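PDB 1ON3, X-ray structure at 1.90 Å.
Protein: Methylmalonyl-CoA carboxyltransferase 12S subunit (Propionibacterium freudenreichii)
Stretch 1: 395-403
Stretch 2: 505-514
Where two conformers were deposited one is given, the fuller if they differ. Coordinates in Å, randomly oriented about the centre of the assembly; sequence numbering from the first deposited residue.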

# COMPACT_ATOMS: atom_id res chain seq x y z
N TYR E 395 -18.72 -18.28 6.48
CA TYR E 395 -19.42 -17.11 6.99
C TYR E 395 -18.50 -16.19 7.82
O TYR E 395 -18.53 -14.97 7.64
CB TYR E 395 -20.63 -17.53 7.82
CG TYR E 395 -21.86 -17.81 6.98
CD1 TYR E 395 -22.50 -19.04 7.04
CD2 TYR E 395 -22.40 -16.82 6.15
CE1 TYR E 395 -23.64 -19.30 6.29
CE2 TYR E 395 -23.55 -17.07 5.40
CZ TYR E 395 -24.16 -18.31 5.48
OH TYR E 395 -25.29 -18.57 4.74
N SER E 396 -17.69 -16.77 8.71
CA SER E 396 -16.79 -15.95 9.54
C SER E 396 -15.76 -15.17 8.71
O SER E 396 -15.33 -14.10 9.11
CB SER E 396 -16.03 -16.82 10.56
OG SER E 396 -16.93 -17.53 11.41
N GLU E 397 -15.37 -15.71 7.57
CA GLU E 397 -14.40 -15.03 6.71
C GLU E 397 -15.10 -14.00 5.80
O GLU E 397 -14.49 -13.01 5.39
CB GLU E 397 -13.68 -16.05 5.83
CG GLU E 397 -12.61 -15.45 4.92
CD GLU E 397 -11.40 -14.94 5.69
OE1 GLU E 397 -10.54 -14.28 5.06
OE2 GLU E 397 -11.30 -15.19 6.91
N ALA E 398 -16.36 -14.25 5.48
CA ALA E 398 -17.07 -13.35 4.58
C ALA E 398 -17.18 -11.92 5.09
O ALA E 398 -17.41 -11.69 6.28
CB ALA E 398 -18.47 -13.92 4.27
N THR E 399 -17.00 -10.96 4.18
CA THR E 399 -17.09 -9.55 4.54
C THR E 399 -18.24 -8.81 3.82
O THR E 399 -18.47 -7.62 4.06
CB THR E 399 -15.75 -8.81 4.26
OG1 THR E 399 -15.39 -8.98 2.89
CG2 THR E 399 -14.63 -9.38 5.16
N VAL E 400 -18.95 -9.51 2.94
CA VAL E 400 -20.09 -8.88 2.27
C VAL E 400 -21.18 -8.72 3.33
O VAL E 400 -21.08 -9.29 4.43
CB VAL E 400 -20.69 -9.78 1.14
CG1 VAL E 400 -19.73 -9.86 -0.05
CG2 VAL E 400 -20.99 -11.18 1.68
N PRO E 401 -22.21 -7.93 3.04
CA PRO E 401 -23.30 -7.75 4.01
C PRO E 401 -23.89 -9.13 4.27
O PRO E 401 -24.07 -9.92 3.34
CB PRO E 401 -24.29 -6.84 3.26
CG PRO E 401 -23.37 -5.98 2.43
CD PRO E 401 -22.33 -6.97 1.92
N LYS E 402 -24.17 -9.44 5.53
CA LYS E 402 -24.76 -10.72 5.91
C LYS E 402 -26.02 -10.43 6.72
O LYS E 402 -25.94 -9.84 7.80
CB LYS E 402 -23.75 -11.54 6.72
CG LYS E 402 -22.58 -12.05 5.86
CD LYS E 402 -21.50 -12.77 6.67
CE LYS E 402 -20.71 -11.80 7.52
NZ LYS E 402 -19.66 -12.48 8.33
N ILE E 403 -27.17 -10.82 6.20
CA ILE E 403 -28.45 -10.57 6.86
C ILE E 403 -29.15 -11.90 7.13
O ILE E 403 -29.34 -12.71 6.23
CB ILE E 403 -29.38 -9.73 5.97
CG1 ILE E 403 -28.64 -8.49 5.46
CG2 ILE E 403 -30.65 -9.37 6.74
CD1 ILE E 403 -28.24 -7.51 6.55
N MET E 505 -28.79 -0.13 3.97
CA MET E 505 -27.88 0.55 4.88
C MET E 505 -26.47 -0.03 4.84
O MET E 505 -25.49 0.69 5.03
CB MET E 505 -28.42 0.53 6.30
CG MET E 505 -28.05 1.79 7.09
SD MET E 505 -26.27 2.18 7.14
CE MET E 505 -26.19 3.43 6.00
N TYR E 506 -26.36 -1.33 4.58
CA TYR E 506 -25.04 -1.96 4.53
C TYR E 506 -24.43 -1.99 3.13
O TYR E 506 -23.40 -2.62 2.90
CB TYR E 506 -25.12 -3.36 5.16
CG TYR E 506 -25.23 -3.32 6.67
CD1 TYR E 506 -24.10 -3.09 7.46
CD2 TYR E 506 -26.46 -3.45 7.31
CE1 TYR E 506 -24.20 -2.98 8.84
CE2 TYR E 506 -26.58 -3.33 8.70
CZ TYR E 506 -25.44 -3.10 9.45
OH TYR E 506 -25.53 -2.99 10.83
N ALA E 507 -25.05 -1.30 2.18
CA ALA E 507 -24.51 -1.26 0.83
C ALA E 507 -23.15 -0.57 0.86
O ALA E 507 -22.37 -0.69 -0.07
CB ALA E 507 -25.46 -0.50 -0.11
N THR E 508 -22.85 0.14 1.94
CA THR E 508 -21.56 0.81 2.03
C THR E 508 -20.65 0.14 3.04
O THR E 508 -19.65 0.73 3.46
CB THR E 508 -21.73 2.31 2.39
OG1 THR E 508 -22.51 2.43 3.58
CG2 THR E 508 -22.43 3.04 1.26
N LYS E 509 -20.98 -1.08 3.44
CA LYS E 509 -20.15 -1.81 4.40
C LYS E 509 -18.71 -1.99 3.90
O LYS E 509 -18.49 -2.42 2.77
CB LYS E 509 -20.74 -3.19 4.68
CG LYS E 509 -19.91 -4.05 5.62
CD LYS E 509 -20.52 -5.45 5.78
CE LYS E 509 -19.70 -6.33 6.71
NZ LYS E 509 -20.29 -7.69 6.79
N ARG E 510 -17.75 -1.64 4.74
CA ARG E 510 -16.33 -1.80 4.41
C ARG E 510 -15.74 -2.49 5.63
O ARG E 510 -15.54 -1.88 6.67
CB ARG E 510 -15.66 -0.45 4.17
CG ARG E 510 -15.90 0.10 2.77
CD ARG E 510 -15.33 -0.85 1.73
NE ARG E 510 -15.64 -0.48 0.35
CZ ARG E 510 -16.86 -0.50 -0.18
NH1 ARG E 510 -17.91 -0.86 0.55
NH2 ARG E 510 -17.03 -0.17 -1.45
N GLN E 511 -15.48 -3.79 5.48
CA GLN E 511 -14.96 -4.61 6.57
C GLN E 511 -13.64 -5.24 6.15
O GLN E 511 -13.54 -5.82 5.07
CB GLN E 511 -15.97 -5.70 6.89
CG GLN E 511 -15.68 -6.49 8.14
CD GLN E 511 -16.83 -7.40 8.49
OE1 GLN E 511 -17.16 -8.31 7.73
NE2 GLN E 511 -17.48 -7.13 9.62
N THR E 512 -12.65 -5.13 7.02
CA THR E 512 -11.32 -5.67 6.74
C THR E 512 -11.00 -6.93 7.53
O THR E 512 -11.64 -7.23 8.53
CB THR E 512 -10.26 -4.60 7.04
OG1 THR E 512 -10.41 -4.14 8.39
CG2 THR E 512 -10.40 -3.43 6.07
N ARG E 513 -10.00 -7.66 7.06
CA ARG E 513 -9.58 -8.92 7.68
C ARG E 513 -8.08 -8.87 7.97
O ARG E 513 -7.35 -8.09 7.37
CB ARG E 513 -9.87 -10.08 6.71
CG ARG E 513 -11.35 -10.30 6.40
CD ARG E 513 -12.07 -10.81 7.64
NE ARG E 513 -11.65 -12.17 7.99
CZ ARG E 513 -11.85 -12.73 9.18
NH1 ARG E 513 -12.45 -12.07 10.16
NH2 ARG E 513 -11.44 -13.97 9.39
N PRO E 514 -7.60 -9.71 8.91
CA PRO E 514 -6.17 -9.72 9.24
C PRO E 514 -5.37 -10.06 7.98
O PRO E 514 -5.86 -10.79 7.12
CB PRO E 514 -6.06 -10.82 10.29
CG PRO E 514 -7.41 -10.78 10.96
CD PRO E 514 -8.34 -10.63 9.79
O HOH W 1 -13.42 -14.47 11.43
O HOH W 2 -12.93 -7.67 2.61
O HOH W 3 -17.36 -5.45 3.28
O HOH W 4 -18.25 -10.25 9.32

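The two stretches lie far apart in sequence, yet they run past each other in opposite directions: Glu397 is nearest Arg513, Thr399 nearest Gln511, and Pro401 nearest Tyr506. No backbone-to-backbone hydrogen bond joins them. Side chains and water do the work, and the two stretches bury 481 Å² between them, both sides summed.

Stretch 1 opens with the last turn of a helix. Tyr395 makes no contact with stretch 2, and Ser396 takes part through its backbone: water 1 donates to Ser396 O and accepts a weak hydrogen bond from Arg513 NH1. Glu397 starts from a CA-to-CB bond that points away, but its chain is long enough for the carboxylate to come back and form a salt bridge. Arg513 NH2 donates to Glu397 OE2 at 2.8 Å, and Arg513 NE adds a weak bond to Glu397 OE2 at 3.2 Å. With m rotamers at its first three chi angles, Arg513 brings its guanidinium up to the helix end, where Glu397 CA and Ser396 O lie over one face.

At Ala398 the chain leaves helical geometry, and its small side chain points away from stretch 2. Thr399 follows, and both sides of its chemistry are used. Its methyl packs on the aliphatic part of the arginine, with Thr399 CG2 3.6 Å from Arg513 CG, while water 2 donates to both Thr399 OG1 and Gln511 O. Another water bridge forms at the backbone, where water 3 donates to Thr399 O at 2.6 Å, donates weakly to Lys509 O and accepts a weak bond from Gln511 N.

Val400 turns its side chain away and offers its carbonyl instead. Lys509, with all four chi angles t, reaches across fully extended so that Lys509 NZ donates to Val400 O at 3.0 Å. Its methylenes also pass close to the backbone, Lys509 CD lying 4.0 Å from Pro401 CA. Pro401 suits this spot as a compact apolar ring: Pro401 CB meets Tyr506 CB at 4.1 Å, and Pro401 CG sits 3.4 Å from Tyr506 O, a carbonyl already engaged by Lys509 N within its own stretch. The CA-to-CB bond of Tyr506 points toward stretch 1.

Lys402 begins the strand and sends its amine back along stretch 1, where Lys402 NZ donates to Tyr395 O at 2.8 Å and to Ala398 O at 3.1 Å, tying the helix end to the strand. Water 4 accepts from Lys402 NZ and lies 2.7 Å from Gln511 OE1, linking Lys402 to stretch 2.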